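Local coordinates for protein 6-phospho-beta-d glycosidase (PDB 5FOO) that probably hydrolyses 6-phospho-beta-glucosides as a glycoside hydrolase of family 1, and binds 6-phosphocyclophellitol in its active-site pocket, at residues Thr80-Asp85 / Lys147-Gln152; Leu223-Ala228 / Ala350-Asp355; Glu245-Asp250 / Trp321-Tyr326. The protein carries 1 engineered substitution. All coordinates share one frame; numbering follows the deposited sequence.

Contact 1 of 3, residues Thr80-Asp85 / Lys147-Gln152; sequences TRLIDD and KVCFEQ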
loop_
_atom_site.group_PDB
_atom_site.type_symbol
_atom_site.label_atom_id
_atom_site.label_comp_id
_atom_site.label_asym_id
_atom_site.label_seq_id
_atom_site.Cartn_x
_atom_site.Cartn_y
_atom_site.Cartn_z
ATOM N N THR A 80 -11.053 -12.278 3.517
ATOM C CA THR A 80 -11.166 -13.697 3.269
ATOM C C THR A 80 -10.861 -14.570 4.487
ATOM O O THR A 80 -11.229 -15.721 4.470
ATOM C CB THR A 80 -10.222 -14.146 2.124
ATOM O OG1 THR A 80 -8.850 -13.774 2.408
ATOM C CG2 THR A 80 -10.694 -13.576 0.817
ATOM N N ARG A 81 -10.227 -14.025 5.538
ATOM C CA ARG A 81 -10.014 -14.754 6.828
ATOM C C ARG A 81 -11.066 -14.404 7.867
ATOM O O ARG A 81 -11.525 -15.270 8.563
ATOM C CB ARG A 81 -8.620 -14.432 7.414
ATOM C CG ARG A 81 -8.323 -15.159 8.698
ATOM C CD ARG A 81 -6.940 -14.897 9.192
ATOM N NE ARG A 81 -5.892 -15.384 8.323
ATOM C CZ ARG A 81 -5.550 -16.647 8.131
ATOM N NH1 ARG A 81 -6.170 -17.605 8.728
ATOM N NH2 ARG A 81 -4.520 -16.947 7.293
ATOM N N LEU A 82 -11.405 -13.130 7.998
ATOM C CA LEU A 82 -12.302 -12.689 9.100
ATOM C C LEU A 82 -13.774 -13.057 8.887
ATOM O O LEU A 82 -14.491 -13.319 9.850
ATOM C CB LEU A 82 -12.217 -11.196 9.323
ATOM C CG LEU A 82 -12.974 -10.652 10.558
ATOM C CD1 LEU A 82 -12.579 -11.414 11.855
ATOM C CD2 LEU A 82 -12.665 -9.167 10.689
ATOM N N ILE A 83 -14.227 -13.060 7.634
ATOM C CA ILE A 83 -15.626 -13.206 7.346
ATOM C C ILE A 83 -16.010 -14.592 6.865
ATOM O O ILE A 83 -15.319 -15.211 6.072
ATOM C CB ILE A 83 -16.083 -12.118 6.352
ATOM C CG1 ILE A 83 -15.890 -10.719 6.934
ATOM C CG2 ILE A 83 -17.551 -12.340 5.948
ATOM C CD1 ILE A 83 -16.595 -10.446 8.278
ATOM N N ASP A 84 -17.124 -15.089 7.384
ATOM C CA ASP A 84 -17.629 -16.386 7.043
ATOM C C ASP A 84 -18.587 -16.189 5.847
ATOM O O ASP A 84 -18.245 -16.524 4.724
ATOM C CB ASP A 84 -18.301 -17.015 8.275
ATOM C CG ASP A 84 -19.061 -18.322 7.956
ATOM O OD1 ASP A 84 -19.033 -18.860 6.836
ATOM O OD2 ASP A 84 -19.744 -18.802 8.845
ATOM N N ASP A 85 -19.736 -15.553 6.072
ATOM C CA ASP A 85 -20.731 -15.372 5.027
ATOM C C ASP A 85 -20.558 -13.898 4.642
ATOM O O ASP A 85 -20.776 -13.012 5.454
ATOM C CB ASP A 85 -22.125 -15.729 5.604
ATOM C CG ASP A 85 -23.309 -15.307 4.699
ATOM O OD1 ASP A 85 -23.146 -14.595 3.690
ATOM O OD2 ASP A 85 -24.452 -15.671 5.072
ATOM N N LYS A 147 -17.042 -2.705 9.479
ATOM C CA LYS A 147 -17.771 -2.591 10.748
ATOM C C LYS A 147 -17.446 -3.737 11.720
ATOM O O LYS A 147 -17.240 -3.497 12.916
ATOM C CB LYS A 147 -19.274 -2.616 10.552
ATOM C CG LYS A 147 -19.969 -1.352 10.177
ATOM C CD LYS A 147 -21.476 -1.586 10.454
ATOM C CE LYS A 147 -22.310 -0.358 10.236
ATOM N NZ LYS A 147 -22.699 -0.209 8.803
ATOM N N VAL A 148 -17.388 -4.981 11.230
ATOM C CA VAL A 148 -16.917 -6.075 12.104
ATOM C C VAL A 148 -15.563 -5.698 12.695
ATOM O O VAL A 148 -15.405 -5.764 13.909
ATOM C CB VAL A 148 -16.860 -7.464 11.390
ATOM C CG1 VAL A 148 -16.270 -8.515 12.260
ATOM C CG2 VAL A 148 -18.259 -7.913 10.936
ATOM N N CYS A 149 -14.597 -5.289 11.842
ATOM C CA CYS A 149 -13.247 -4.941 12.300
ATOM C C CYS A 149 -13.273 -3.847 13.401
ATOM O O CYS A 149 -12.699 -3.990 14.460
ATOM C CB CYS A 149 -12.401 -4.472 11.149
ATOM S SG CYS A 149 -12.015 -5.805 9.957
ATOM N N PHE A 150 -13.955 -2.757 13.127
ATOM C CA PHE A 150 -14.060 -1.670 14.112
ATOM C C PHE A 150 -14.734 -2.130 15.470
ATOM O O PHE A 150 -14.212 -1.815 16.540
ATOM C CB PHE A 150 -14.804 -0.510 13.531
ATOM C CG PHE A 150 -14.270 -0.036 12.204
ATOM C CD1 PHE A 150 -12.905 -0.034 11.929
ATOM C CD2 PHE A 150 -15.148 0.487 11.260
ATOM C CE1 PHE A 150 -12.430 0.449 10.708
ATOM C CE2 PHE A 150 -14.686 1.010 10.089
ATOM C CZ PHE A 150 -13.314 0.988 9.798
ATOM N N GLU A 151 -15.818 -2.894 15.396
ATOM C CA GLU A 151 -16.486 -3.415 16.582
ATOM C C GLU A 151 -15.615 -4.372 17.367
ATOM O O GLU A 151 -15.584 -4.317 18.581
ATOM C CB GLU A 151 -17.794 -4.094 16.186
ATOM C CG GLU A 151 -18.783 -3.050 15.700
ATOM C CD GLU A 151 -19.982 -3.598 14.978
ATOM O OE1 GLU A 151 -20.130 -4.825 14.884
ATOM O OE2 GLU A 151 -20.806 -2.766 14.522
ATOM N N GLN A 152 -14.859 -5.224 16.678
ATOM C CA GLN A 152 -14.141 -6.278 17.349
ATOM C C GLN A 152 -12.795 -5.836 17.840
ATOM O O GLN A 152 -12.340 -6.338 18.858
ATOM C CB GLN A 152 -13.991 -7.490 16.461
ATOM C CG GLN A 152 -15.296 -8.201 16.092
ATOM C CD GLN A 152 -16.028 -8.712 17.310
ATOM O OE1 GLN A 152 -15.409 -9.189 18.260
ATOM N NE2 GLN A 152 -17.340 -8.549 17.315
#

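Contact 2 of 3, residues Leu223-Ala228 / Ala350-Asp355; sequences LNLTPA and AIKMRD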
loop_
_atom_site.group_PDB
_atom_site.type_symbol
_atom_site.label_atom_id
_atom_site.label_comp_id
_atom_site.label_asym_id
_atom_site.label_seq_id
_atom_site.Cartn_x
_atom_site.Cartn_y
_atom_site.Cartn_z
ATOM N N LEU A 223 -2.000 5.932 -0.048
ATOM C CA LEU A 223 -2.005 6.385 -1.421
ATOM C C LEU A 223 -0.582 6.583 -1.922
ATOM O O LEU A 223 0.338 6.356 -1.174
ATOM C CB LEU A 223 -2.820 7.658 -1.581
ATOM C CG LEU A 223 -4.265 7.610 -1.155
ATOM C CD1 LEU A 223 -4.922 8.941 -1.424
ATOM C CD2 LEU A 223 -5.057 6.506 -1.830
ATOM N N ASN A 224 -0.425 6.884 -3.224
ATOM C CA ASN A 224 0.861 7.304 -3.858
ATOM C C ASN A 224 0.787 8.782 -4.192
ATOM O O ASN A 224 -0.219 9.301 -4.755
ATOM C CB ASN A 224 1.113 6.540 -5.139
ATOM C CG ASN A 224 1.905 5.231 -4.918
ATOM O OD1 ASN A 224 3.162 5.234 -4.930
ATOM N ND2 ASN A 224 1.175 4.088 -4.785
ATOM N N LEU A 225 1.824 9.505 -3.832
ATOM C CA LEU A 225 1.921 10.863 -4.308
ATOM C C LEU A 225 3.228 11.006 -5.132
ATOM O O LEU A 225 3.743 12.104 -5.297
ATOM C CB LEU A 225 1.821 11.817 -3.117
ATOM C CG LEU A 225 1.256 13.236 -3.168
ATOM C CD1 LEU A 225 -0.038 13.423 -3.932
ATOM C CD2 LEU A 225 1.052 13.675 -1.736
ATOM N N THR A 226 3.729 9.898 -5.651
ATOM C CA THR A 226 4.957 9.902 -6.492
ATOM C C THR A 226 4.822 10.925 -7.639
ATOM O O THR A 226 3.863 10.877 -8.339
ATOM C CB THR A 226 5.237 8.496 -7.003
ATOM O OG1 THR A 226 5.368 7.595 -5.881
ATOM C CG2 THR A 226 6.536 8.441 -7.886
ATOM N N PRO A 227 5.714 11.929 -7.745
ATOM C CA PRO A 227 5.593 12.830 -8.837
ATOM C C PRO A 227 5.746 12.121 -10.210
ATOM O O PRO A 227 6.455 11.110 -10.293
ATOM C CB PRO A 227 6.782 13.778 -8.646
ATOM C CG PRO A 227 7.071 13.707 -7.194
ATOM C CD PRO A 227 6.899 12.233 -6.942
ATOM N N ALA A 228 5.050 12.635 -11.227
ATOM C CA ALA A 228 5.238 12.176 -12.633
ATOM C C ALA A 228 6.130 13.231 -13.277
ATOM O O ALA A 228 5.650 14.268 -13.725
ATOM C CB ALA A 228 3.890 12.054 -13.318
ATOM N N ALA A 350 6.775 15.593 0.248
ATOM C CA ALA A 350 6.589 16.293 1.524
ATOM C C ALA A 350 6.135 17.725 1.291
ATOM O O ALA A 350 5.207 18.181 1.960
ATOM C CB ALA A 350 7.871 16.226 2.356
ATOM N N ILE A 351 6.724 18.371 0.283
ATOM C CA ILE A 351 6.379 19.741 -0.094
ATOM C C ILE A 351 4.970 19.805 -0.682
ATOM O O ILE A 351 4.210 20.790 -0.467
ATOM C CB ILE A 351 7.458 20.299 -1.054
ATOM C CG1 ILE A 351 8.832 20.389 -0.348
ATOM C CG2 ILE A 351 7.093 21.656 -1.671
ATOM C CD1 ILE A 351 8.832 21.242 0.888
ATOM N N LYS A 352 4.595 18.765 -1.425
ATOM C CA LYS A 352 3.262 18.711 -2.019
ATOM C C LYS A 352 2.223 18.632 -0.919
ATOM O O LYS A 352 1.201 19.235 -1.027
ATOM C CB LYS A 352 3.149 17.436 -2.901
ATOM C CG LYS A 352 1.961 17.380 -3.819
ATOM C CD LYS A 352 2.237 18.078 -5.145
ATOM C CE LYS A 352 0.932 18.238 -5.933
ATOM N NZ LYS A 352 1.147 19.040 -7.161
ATOM N N MET A 353 2.465 17.798 0.093
ATOM C CA MET A 353 1.538 17.656 1.239
ATOM C C MET A 353 1.381 19.003 1.946
ATOM O O MET A 353 0.252 19.458 2.242
ATOM C CB MET A 353 2.031 16.600 2.221
ATOM C CG MET A 353 1.773 15.180 1.760
ATOM S SD MET A 353 0.017 14.873 1.488
ATOM C CE MET A 353 -0.763 15.205 3.039
ATOM N N ARG A 354 2.525 19.637 2.160
ATOM C CA ARG A 354 2.580 20.952 2.803
ATOM C C ARG A 354 1.738 22.007 2.092
ATOM O O ARG A 354 1.029 22.713 2.761
ATOM C CB ARG A 354 4.021 21.465 2.952
ATOM C CG ARG A 354 4.125 22.630 3.986
ATOM C CD ARG A 354 5.492 23.263 3.928
ATOM N NE ARG A 354 5.634 23.866 2.628
ATOM C CZ ARG A 354 6.755 24.353 2.113
ATOM N NH1 ARG A 354 7.890 24.331 2.797
ATOM N NH2 ARG A 354 6.743 24.852 0.869
ATOM N N ASP A 355 1.814 22.074 0.754
ATOM C CA ASP A 355 1.344 23.226 -0.007
ATOM C C ASP A 355 0.072 22.984 -0.714
ATOM O O ASP A 355 -0.584 23.947 -1.081
ATOM C CB ASP A 355 2.373 23.696 -1.029
ATOM C CG ASP A 355 3.635 24.215 -0.397
ATOM O OD1 ASP A 355 3.606 24.527 0.792
ATOM O OD2 ASP A 355 4.666 24.349 -1.066
#

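Contact 3 of 3, residues Glu245-Asp250 / Trp321-Tyr326; sequences ELWNND and WYYDPY. With EDO (1,2-ethanediol), chain L.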
loop_
_atom_site.group_PDB
_atom_site.type_symbol
_atom_site.label_atom_id
_atom_site.label_comp_id
_atom_site.label_asym_id
_atom_site.label_seq_id
_atom_site.Cartn_x
_atom_site.Cartn_y
_atom_site.Cartn_z
ATOM N N GLU A 245 -0.395 13.038 -13.518
ATOM C CA GLU A 245 -0.644 13.392 -12.097
ATOM C C GLU A 245 -2.099 13.379 -11.827
ATOM O O GLU A 245 -2.511 12.801 -10.830
ATOM C CB GLU A 245 -0.025 14.726 -11.704
ATOM C CG GLU A 245 1.485 14.649 -11.925
ATOM C CD GLU A 245 2.348 15.107 -10.805
ATOM O OE1 GLU A 245 1.831 15.795 -9.941
ATOM O OE2 GLU A 245 3.558 14.776 -10.824
ATOM N N LEU A 246 -2.890 13.955 -12.729
ATOM C CA LEU A 246 -4.341 13.978 -12.510
ATOM C C LEU A 246 -4.929 12.610 -12.198
ATOM O O LEU A 246 -5.776 12.494 -11.299
ATOM C CB LEU A 246 -5.132 14.535 -13.688
ATOM C CG LEU A 246 -5.198 16.014 -13.949
ATOM C CD1 LEU A 246 -5.963 16.206 -15.253
ATOM C CD2 LEU A 246 -5.922 16.711 -12.814
ATOM N N TRP A 247 -4.538 11.617 -13.009
ATOM C CA TRP A 247 -4.962 10.250 -12.879
ATOM C C TRP A 247 -4.262 9.528 -11.718
ATOM O O TRP A 247 -4.933 9.008 -10.849
ATOM C CB TRP A 247 -4.766 9.461 -14.218
ATOM C CG TRP A 247 -5.089 8.024 -14.108
ATOM C CD1 TRP A 247 -4.177 7.012 -13.985
ATOM C CD2 TRP A 247 -6.383 7.390 -14.142
ATOM N NE1 TRP A 247 -4.809 5.822 -13.881
ATOM C CE2 TRP A 247 -6.172 6.025 -13.948
ATOM C CE3 TRP A 247 -7.697 7.848 -14.266
ATOM C CZ2 TRP A 247 -7.196 5.125 -13.920
ATOM C CZ3 TRP A 247 -8.707 6.950 -14.244
ATOM C CH2 TRP A 247 -8.464 5.599 -14.059
ATOM N N ASN A 248 -2.943 9.437 -11.751
ATOM C CA ASN A 248 -2.225 8.556 -10.818
ATOM C C ASN A 248 -2.197 9.084 -9.371
ATOM O O ASN A 248 -2.040 8.301 -8.454
ATOM C CB ASN A 248 -0.790 8.230 -11.284
ATOM C CG ASN A 248 -0.775 7.454 -12.591
ATOM O OD1 ASN A 248 -1.054 6.253 -12.614
ATOM N ND2 ASN A 248 -0.546 8.160 -13.705
ATOM N N ASN A 249 -2.317 10.395 -9.201
ATOM C CA ASN A 249 -2.238 11.030 -7.887
ATOM C C ASN A 249 -3.554 11.707 -7.487
ATOM O O ASN A 249 -4.135 11.341 -6.447
ATOM C CB ASN A 249 -1.057 11.993 -7.818
ATOM C CG ASN A 249 0.266 11.259 -8.003
ATOM O OD1 ASN A 249 0.327 10.044 -7.851
ATOM N ND2 ASN A 249 1.294 11.966 -8.298
ATOM N N ASP A 250 -4.016 12.652 -8.306
ATOM C CA ASP A 250 -5.108 13.532 -7.903
ATOM C C ASP A 250 -6.430 12.868 -7.650
ATOM O O ASP A 250 -7.128 13.275 -6.710
ATOM C CB ASP A 250 -5.313 14.643 -8.872
ATOM C CG ASP A 250 -4.153 15.568 -8.963
ATOM O OD1 ASP A 250 -3.064 15.320 -8.383
ATOM O OD2 ASP A 250 -4.314 16.533 -9.689
ATOM N N TRP A 321 -3.013 6.825 -22.986
ATOM C CA TRP A 321 -3.304 7.601 -24.179
ATOM C C TRP A 321 -2.607 8.939 -24.117
ATOM O O TRP A 321 -2.374 9.488 -25.147
ATOM C CB TRP A 321 -4.795 7.965 -24.308
ATOM C CG TRP A 321 -5.808 6.836 -24.699
ATOM C CD1 TRP A 321 -5.580 5.503 -24.745
ATOM C CD2 TRP A 321 -7.193 7.027 -25.062
ATOM N NE1 TRP A 321 -6.740 4.844 -25.133
ATOM C CE2 TRP A 321 -7.732 5.765 -25.341
ATOM C CE3 TRP A 321 -8.006 8.154 -25.207
ATOM C CZ2 TRP A 321 -9.078 5.586 -25.742
ATOM C CZ3 TRP A 321 -9.340 7.982 -25.578
ATOM C CH2 TRP A 321 -9.864 6.706 -25.825
ATOM N N TYR A 322 -2.379 9.516 -22.924
ATOM C CA TYR A 322 -1.877 10.872 -22.811
ATOM C C TYR A 322 -0.407 10.971 -22.388
ATOM O O TYR A 322 0.096 12.087 -22.243
ATOM C CB TYR A 322 -2.763 11.690 -21.855
ATOM C CG TYR A 322 -4.176 11.762 -22.332
ATOM C CD1 TYR A 322 -4.509 12.534 -23.413
ATOM C CD2 TYR A 322 -5.166 10.939 -21.778
ATOM C CE1 TYR A 322 -5.808 12.542 -23.921
ATOM C CE2 TYR A 322 -6.476 10.957 -22.245
ATOM C CZ TYR A 322 -6.799 11.749 -23.335
ATOM O OH TYR A 322 -8.105 11.798 -23.827
ATOM N N TYR A 323 0.273 9.845 -22.161
ATOM C CA TYR A 323 1.681 9.888 -21.779
ATOM C C TYR A 323 2.278 8.505 -21.947
ATOM O O TYR A 323 1.563 7.562 -21.889
ATOM C CB TYR A 323 1.846 10.359 -20.291
ATOM C CG TYR A 323 1.174 9.468 -19.247
ATOM C CD1 TYR A 323 1.832 8.360 -18.724
ATOM C CD2 TYR A 323 -0.142 9.701 -18.843
ATOM C CE1 TYR A 323 1.205 7.474 -17.802
ATOM C CE2 TYR A 323 -0.793 8.839 -17.921
ATOM C CZ TYR A 323 -0.102 7.744 -17.392
ATOM O OH TYR A 323 -0.711 6.938 -16.495
ATOM N N ASP A 324 3.599 8.448 -22.110
ATOM C CA ASP A 324 4.388 7.258 -22.097
ATOM C C ASP A 324 5.374 7.359 -20.929
ATOM O O ASP A 324 5.772 8.458 -20.551
ATOM C CB ASP A 324 5.302 7.151 -23.366
ATOM C CG ASP A 324 4.536 6.895 -24.671
ATOM O OD1 ASP A 324 3.302 6.782 -24.673
ATOM O OD2 ASP A 324 5.201 6.859 -25.721
ATOM N N PRO A 325 5.817 6.215 -20.413
ATOM C CA PRO A 325 6.941 6.187 -19.491
ATOM C C PRO A 325 8.174 6.757 -20.131
ATOM O O PRO A 325 8.380 6.539 -21.310
ATOM C CB PRO A 325 7.137 4.682 -19.237
ATOM C CG PRO A 325 5.798 4.109 -19.404
ATOM C CD PRO A 325 5.143 4.918 -20.505
ATOM N N TYR A 326 9.020 7.465 -19.372
ATOM C CA TYR A 326 10.244 7.983 -19.917
ATOM C C TYR A 326 11.416 7.513 -19.059
ATOM O O TYR A 326 11.308 7.457 -17.824
ATOM C CB TYR A 326 10.144 9.495 -20.027
ATOM C CG TYR A 326 11.438 10.188 -20.328
ATOM C CD1 TYR A 326 12.038 10.063 -21.581
ATOM C CD2 TYR A 326 12.108 10.923 -19.347
ATOM C CE1 TYR A 326 13.232 10.722 -21.862
ATOM C CE2 TYR A 326 13.317 11.552 -19.596
ATOM C CZ TYR A 326 13.872 11.425 -20.862
ATOM O OH TYR A 326 15.028 12.034 -21.149
HETATM C C1 EDO L . 2.925 4.010 -23.104
HETATM O O1 EDO L . 3.659 3.076 -23.956
HETATM C C2 EDO L . 1.650 4.535 -23.790
HETATM O O2 EDO L . 1.312 5.958 -23.670
#

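Contact 1 of 3, residues Thr80-Asp85 / Lys147-Gln152
L82 presses a single methyl, CD2, into the notch between two consecutive residues of helix 136-153. CD2 of L82 meets SG of C149 at 3.5 Å and, roughly at right angles to that, CG1 of V148 at 4.0 Å. With CG anti to the backbone N (chi1 -173°) and the CB bond aimed at the helix, CD2 reaches it although the nearest CA, that of C149, is 8.4 Å from the CA of L82. V148 works as a fork. Its CG1 prong slides past the leucine, while its CG2 prong takes CD1 of I83 at 4.0 Å. I83 starts off less directly, since its CB does not point at the helix, but the bent chain (chi2 -57°) swings CD1 inward so that the tip alone touches.

Between the segments 148 Å² is buried, nearly all of it on L82, I83, V148 and C149, and every close approach is between apolar side-chain atoms. F145 and F153 of helix 136-153 extend the patch around L82, and I91 touches V148 from a loop. The contact joins the short helix after strand 72-76 to the helix before strand 159-161, on the outside of the (beta/alpha)8 barrel of family 1.

Contact 2 of 3, residues Leu223-Ala228 / Ala350-Asp355
This is an apolar contact between a loop and a helix, placed where the helix layer packs on the barrel strands: L225, in the loop following strand 218-224, meets helix 344-356, which precedes strand 362-367. The evidence is the meeting of L225 with M353. CD2 of the leucine approaches SD of M353 to 3.6 Å and CG of M353 to 3.9 Å, the two side chains crossing at a slant. M353 is folded rather than stretched, with chi2 and chi3 both -59°, and this compact shape presents CG and SD together to one methyl. K352 adds only its aliphatic root: its CG lies 4.3 Å from CG of L225, after which the chain leads away from the loop and carries the charged end with it.

M253 of helix 235-258 and L296 of strand 293-297 touch both L225 and M353, so the pair belongs to a larger apolar layer, to which L294 and W362 add further contacts with M353 from the barrel strands. Since leucine, thioether and methylene groups make up the touching surface, cohesion here probably comes mainly from dispersion and burial, without the directional restraint of a polar bond.

Contact 3 of 3, residues Glu245-Asp250 / Trp321-Tyr326
Y323 and N248 carry this contact, with W247 as a smaller third member. Y323 has the most surface buried, 45 Å², and directs its ring from the segment 321-326 onto helix 235-258. Its CG sits between the backbone N and the carbonyl carbon (chi1 61°), which sends the ring toward the helix with the hydroxyl leading. There OH of Y323 accepts a hydrogen bond from ND2 of N248 at 3.1 Å. The bond is nearly straight, 176° at the hydrogen, and the hydroxyl lies close to the amide plane, so the N-H is aimed squarely at the oxygen. Amide and phenol ring are themselves strongly turned against each other, their planes 73° apart.

The same ND2 also donates to the backbone O of A244, one turn earlier in the helix. W247 comes in beside the pair: its CD1 stands 4.3 Å from OH of Y323, a looser contact, while its NE1 is engaged by E171. The ring of W317 meets that of W247 edge-to-face, and A240, F243 and A244 line the path of the tyrosine.

The helix widens here into a pi-type turn. E245 O receives N249 N and D250 N, each at 2.9 Å, from opposite faces of its carbonyl plane. On the other segment, strand 324-325 runs antiparallel to strand 302-305, with backbone bonds between D324 and K305 and between Y326 and R303.

With ND2 of N248 donating in two directions, rotation of the amide is fixed and its nitrogen and oxygen ends are distinguished; the buried phenol oxygen is met by a neutral donor, so the link probably depends little on pH.

From the N terminus, contact 1 closes first, joining the segment after strand 72-76 to helix 136-153 across 61 intervening residues. Contact 2 opens only afterwards: it runs from the end of strand 218-224 to helix 344-356, and its loop of 121 residues encloses contact 3, which links helix 235-258 to the loop leading into strand 324-325. Contacts 2 and 3 have centres about 15 Å apart and touch directly, A228 N lying 2.6 Å from E245 OE2 in a probable hydrogen bond. Contact 1 thus lies on one side of the chain's centre and the nested pair on the other, where contact 3 ties helix 235-258 to the region of the small mixed sheet.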